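Local coordinates for microcin B17-processing protein McbC (Escherichia coli str. K-12 substr. MG1655, PDB 6GRH) that helps turn the inactive microcin B17 precursor peptide into the active antibiotic, as an FMN-binding oxidoreductase of the nitroreductase family, at residues T140-W143 with T147-Y150; R172-G177 with A188-I193. All blocks are in the same frame, centred on the assembly; numbering follows the deposited sequence.

In the fold
McbC has the nitroreductase-type alpha+beta fold, with an antiparallel sheet and helices packed on it. Following the chain, strand 129-135 is left first, and contact 1 (140-143 with 147-150) then closes the short connection into strand 149-153. Strand 158-163 and helix 167-175 come next. Contact 2 (172-177 with 188-193) closes a longer loop, from the end of that helix to strand 187-194. The two contacts follow in series and do not overlap. Both reach the same sheet: strand 129-135 lies between 149-153 and 187-194. Their centres are about 15 Å apart, and their nearest atoms about 7 Å.

Contact 1. Residues T140-W143 with T147-Y150; sequences TENW and TNVY
This contact lies in the long loop of a beta-hairpin between the adjacent antiparallel strands 129-135 and 149-153, where N142 bonds T147 and Y150. The side chain of N142 has CG anti to the backbone N (chi1 -150°), which carries the amide across to the second segment. Its ND2 donates to T147 O at 2.8 Å, with an N-H...O angle of 160°. The acceptor lies in the amide plane of N142, while ND2 sits above the carbonyl plane of T147. The other end of the amide accepts from the phenol: Y150 OH donates to N142 OD1 at 2.7 Å. The amide plane stands nearly perpendicular to the ring. Y150 OH is also hydrogen-bonded to Q144 N, so the phenol is held by two residues of the loop. W143 presents its edge to the face of Y150 in a T-shaped pair, with ring planes at 75°. Its indole nitrogen is bonded to E101 of helix 97-108, and I70 of the second subunit packs on both aromatic residues. At N148 and V149, both opposite A163, strand 149-153 begins with a classic beta bulge. Between the two rings, W143 CE3 comes to 3.8 Å from Y150 CE1.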
loop_
_atom_site.group_PDB
_atom_site.type_symbol
_atom_site.label_atom_id
_atom_site.label_comp_id
_atom_site.label_asym_id
_atom_site.label_seq_id
_atom_site.Cartn_x
_atom_site.Cartn_y
_atom_site.Cartn_z
ATOM N N THR D 140 -33.114 -22.721 19.171
ATOM C CA THR D 140 -33.170 -21.343 19.610
ATOM C C THR D 140 -34.559 -20.803 19.245
ATOM O O THR D 140 -35.010 -20.958 18.103
ATOM C CB THR D 140 -32.065 -20.527 18.941
ATOM O OG1 THR D 140 -30.791 -21.124 19.234
ATOM C CG2 THR D 140 -32.089 -19.061 19.435
ATOM N N GLU D 141 -35.244 -20.207 20.219
ATOM C CA GLU D 141 -36.547 -19.567 19.986
ATOM C C GLU D 141 -36.322 -18.373 19.034
ATOM O O GLU D 141 -35.221 -17.831 18.981
ATOM C CB GLU D 141 -37.126 -19.079 21.317
ATOM C CG GLU D 141 -38.638 -18.997 21.367
ATOM C CD GLU D 141 -39.190 -18.389 22.664
ATOM O OE1 GLU D 141 -38.414 -17.930 23.542
ATOM O OE2 GLU D 141 -40.432 -18.357 22.787
ATOM N N ASN D 142 -37.348 -17.980 18.289
ATOM C CA ASN D 142 -37.240 -16.895 17.313
ATOM C C ASN D 142 -38.320 -15.820 17.510
ATOM O O ASN D 142 -39.383 -16.099 18.033
ATOM C CB ASN D 142 -37.326 -17.469 15.897
ATOM C CG ASN D 142 -36.547 -16.651 14.878
ATOM O OD1 ASN D 142 -36.094 -15.535 15.149
ATOM N ND2 ASN D 142 -36.412 -17.197 13.686
ATOM N N TRP D 143 -38.020 -14.593 17.083
ATOM C CA TRP D 143 -38.974 -13.481 17.161
ATOM C C TRP D 143 -39.916 -13.501 15.968
ATOM O O TRP D 143 -41.107 -13.318 16.112
ATOM C CB TRP D 143 -38.241 -12.142 17.193
ATOM C CG TRP D 143 -37.454 -11.935 18.427
ATOM C CD1 TRP D 143 -37.881 -11.339 19.583
ATOM C CD2 TRP D 143 -36.106 -12.334 18.652
ATOM N NE1 TRP D 143 -36.863 -11.326 20.505
ATOM C CE2 TRP D 143 -35.769 -11.944 19.961
ATOM C CE3 TRP D 143 -35.145 -12.985 17.872
ATOM C CZ2 TRP D 143 -34.509 -12.185 20.510
ATOM C CZ3 TRP D 143 -33.890 -13.228 18.424
ATOM C CH2 TRP D 143 -33.589 -12.832 19.728
ATOM N N THR D 147 -36.803 -15.798 10.005
ATOM C CA THR D 147 -35.761 -14.781 9.946
ATOM C C THR D 147 -34.662 -15.200 10.907
ATOM O O THR D 147 -34.921 -15.358 12.101
ATOM C CB THR D 147 -36.323 -13.410 10.329
ATOM O OG1 THR D 147 -37.350 -13.077 9.401
ATOM C CG2 THR D 147 -35.245 -12.342 10.316
ATOM N N ASN D 148 -33.455 -15.404 10.378
ATOM C CA ASN D 148 -32.332 -15.888 11.176
ATOM C C ASN D 148 -31.193 -14.926 11.341
ATOM O O ASN D 148 -30.265 -15.235 12.056
ATOM C CB ASN D 148 -31.815 -17.191 10.603
ATOM C CG ASN D 148 -32.766 -18.318 10.842
ATOM O OD1 ASN D 148 -33.237 -18.496 11.965
ATOM N ND2 ASN D 148 -33.089 -19.071 9.790
ATOM N N VAL D 149 -31.250 -13.773 10.678
ATOM C CA VAL D 149 -30.288 -12.700 10.907
ATOM C C VAL D 149 -31.078 -11.456 11.256
ATOM O O VAL D 149 -32.064 -11.161 10.599
ATOM C CB VAL D 149 -29.423 -12.421 9.672
ATOM C CG1 VAL D 149 -28.366 -11.399 10.004
ATOM C CG2 VAL D 149 -28.759 -13.695 9.174
ATOM N N TYR D 150 -30.623 -10.741 12.279
ATOM C CA TYR D 150 -31.234 -9.501 12.724
ATOM C C TYR D 150 -30.120 -8.503 12.936
ATOM O O TYR D 150 -28.965 -8.893 13.096
ATOM C CB TYR D 150 -31.979 -9.694 14.057
ATOM C CG TYR D 150 -33.158 -10.628 14.015
ATOM C CD1 TYR D 150 -33.006 -12.005 14.241
ATOM C CD2 TYR D 150 -34.434 -10.146 13.780
ATOM C CE1 TYR D 150 -34.087 -12.860 14.217
ATOM C CE2 TYR D 150 -35.527 -11.005 13.745
ATOM C CZ TYR D 150 -35.349 -12.353 13.966
ATOM O OH TYR D 150 -36.436 -13.187 13.913
#

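Contact 2. Residues R172-G177 with A188-I193; sequences RSLSGG and ALVYCI
L174 is the side chain that joins the last turn of helix 167-175 to strand 187-194, meeting A188 and V190. From the helix backbone its CB points toward the strand. CG lies anti to the carbonyl carbon (chi1 -67°) and itself meets nothing across the contact within 4.2 Å; its two methyls do the touching. CD1 meets A188 CB at 3.8 Å. CD2 goes to the next residue on the same face of the strand, V190, where it meets V190 CG2, also at 3.8 Å. The leucine therefore straddles two positions of one strand face, one methyl on each. On V190, CG1 is anti to the backbone N (chi1 -175°), which leaves CG2 as the branch turned to the leucine. L189, between the two, points away and packs on helix 97-108 beyond the sheet. The leucine also touches V259 of strand 254-263 and V243 of helix 240-246, so it lies where two helices meet the sheet. The side chain of L174 is about 11 Å from a bound FMN, too far to touch it; the contact is structural packing. No hydrogen bond crosses between the two segments. All three touching residues are buried and apolar, so helix and strand are held here by van der Waals contact and exclusion of water.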
loop_
_atom_site.group_PDB
_atom_site.type_symbol
_atom_site.label_atom_id
_atom_site.label_comp_id
_atom_site.label_asym_id
_atom_site.label_seq_id
_atom_site.Cartn_x
_atom_site.Cartn_y
_atom_site.Cartn_z
ATOM N N ARG D 172 -22.614 -22.719 8.632
ATOM C CA ARG D 172 -21.513 -23.073 7.738
ATOM C C ARG D 172 -20.600 -21.859 7.510
ATOM O O ARG D 172 -19.382 -21.952 7.695
ATOM C CB ARG D 172 -22.055 -23.630 6.415
ATOM C CG ARG D 172 -20.987 -24.024 5.419
ATOM C CD ARG D 172 -21.576 -24.623 4.152
ATOM N NE ARG D 172 -20.669 -24.366 3.028
ATOM C CZ ARG D 172 -19.608 -25.111 2.696
ATOM N NH1 ARG D 172 -19.291 -26.228 3.371
ATOM N NH2 ARG D 172 -18.862 -24.734 1.653
ATOM N N SER D 173 -21.195 -20.719 7.167
ATOM C CA SER D 173 -20.401 -19.502 6.894
ATOM C C SER D 173 -19.614 -18.986 8.111
ATOM O O SER D 173 -18.441 -18.581 7.998
ATOM C CB SER D 173 -21.278 -18.400 6.281
ATOM O OG SER D 173 -22.047 -17.704 7.262
ATOM N N LEU D 174 -20.230 -19.017 9.284
ATOM C CA LEU D 174 -19.575 -18.452 10.490
ATOM C C LEU D 174 -18.495 -19.336 11.117
ATOM O O LEU D 174 -17.598 -18.841 11.755
ATOM C CB LEU D 174 -20.631 -18.147 11.546
ATOM C CG LEU D 174 -21.632 -17.037 11.230
ATOM C CD1 LEU D 174 -22.678 -16.968 12.319
ATOM C CD2 LEU D 174 -20.920 -15.720 11.162
ATOM N N SER D 175 -18.606 -20.642 10.958
ATOM C CA SER D 175 -17.783 -21.596 11.712
ATOM C C SER D 175 -16.502 -21.973 10.983
ATOM O O SER D 175 -15.641 -22.644 11.556
ATOM C CB SER D 175 -18.594 -22.853 12.022
ATOM O OG SER D 175 -19.018 -23.486 10.828
ATOM N N GLY D 176 -16.409 -21.577 9.713
ATOM C CA GLY D 176 -15.240 -21.819 8.883
ATOM C C GLY D 176 -14.787 -23.258 8.846
ATOM O O GLY D 176 -15.599 -24.177 8.843
ATOM N N GLY D 177 -13.480 -23.456 8.850
ATOM C CA GLY D 177 -12.922 -24.794 8.803
ATOM C C GLY D 177 -13.065 -25.641 10.052
ATOM O O GLY D 177 -13.015 -26.848 9.955
ATOM N N ALA D 188 -24.954 -16.524 17.280
ATOM C CA ALA D 188 -23.742 -15.724 17.214
ATOM C C ALA D 188 -24.052 -14.255 17.180
ATOM O O ALA D 188 -25.116 -13.853 16.753
ATOM C CB ALA D 188 -22.929 -16.096 15.990
ATOM N N LEU D 189 -23.101 -13.456 17.640
ATOM C CA LEU D 189 -23.084 -12.033 17.329
ATOM C C LEU D 189 -21.983 -11.818 16.307
ATOM O O LEU D 189 -20.902 -12.415 16.416
ATOM C CB LEU D 189 -22.885 -11.173 18.574
ATOM C CG LEU D 189 -23.994 -11.260 19.627
ATOM C CD1 LEU D 189 -23.618 -10.388 20.806
ATOM C CD2 LEU D 189 -25.360 -10.883 19.044
ATOM N N VAL D 190 -22.267 -10.988 15.308
ATOM C CA VAL D 190 -21.296 -10.596 14.299
ATOM C C VAL D 190 -21.126 -9.070 14.359
ATOM O O VAL D 190 -22.097 -8.323 14.217
ATOM C CB VAL D 190 -21.729 -11.036 12.895
ATOM C CG1 VAL D 190 -20.638 -10.723 11.881
ATOM C CG2 VAL D 190 -22.045 -12.516 12.849
ATOM N N TYR D 191 -19.900 -8.618 14.606
ATOM C CA TYR D 191 -19.596 -7.206 14.761
ATOM C C TYR D 191 -19.020 -6.709 13.450
ATOM O O TYR D 191 -18.027 -7.266 12.979
ATOM C CB TYR D 191 -18.590 -6.982 15.901
ATOM C CG TYR D 191 -19.050 -7.484 17.222
ATOM C CD1 TYR D 191 -19.652 -6.621 18.143
ATOM C CD2 TYR D 191 -18.912 -8.847 17.571
ATOM C CE1 TYR D 191 -20.110 -7.100 19.372
ATOM C CE2 TYR D 191 -19.342 -9.334 18.809
ATOM C CZ TYR D 191 -19.940 -8.454 19.705
ATOM O OH TYR D 191 -20.353 -8.888 20.929
ATOM N N CYS D 192 -19.627 -5.668 12.879
ATOM C CA CYS D 192 -19.289 -5.194 11.544
ATOM C C CYS D 192 -18.933 -3.713 11.535
ATOM O O CYS D 192 -19.600 -2.910 12.166
ATOM C CB CYS D 192 -20.459 -5.406 10.601
ATOM S SG CYS D 192 -20.907 -7.149 10.435
ATOM N N ILE D 193 -17.902 -3.377 10.775
ATOM C CA ILE D 193 -17.468 -2.011 10.580
ATOM C C ILE D 193 -18.138 -1.414 9.337
ATOM O O ILE D 193 -18.113 -2.021 8.266
ATOM C CB ILE D 193 -15.936 -1.901 10.431
ATOM C CG1 ILE D 193 -15.510 -0.421 10.381
ATOM C CG2 ILE D 193 -15.387 -2.656 9.224
ATOM C CD1 ILE D 193 -14.014 -0.254 10.389
#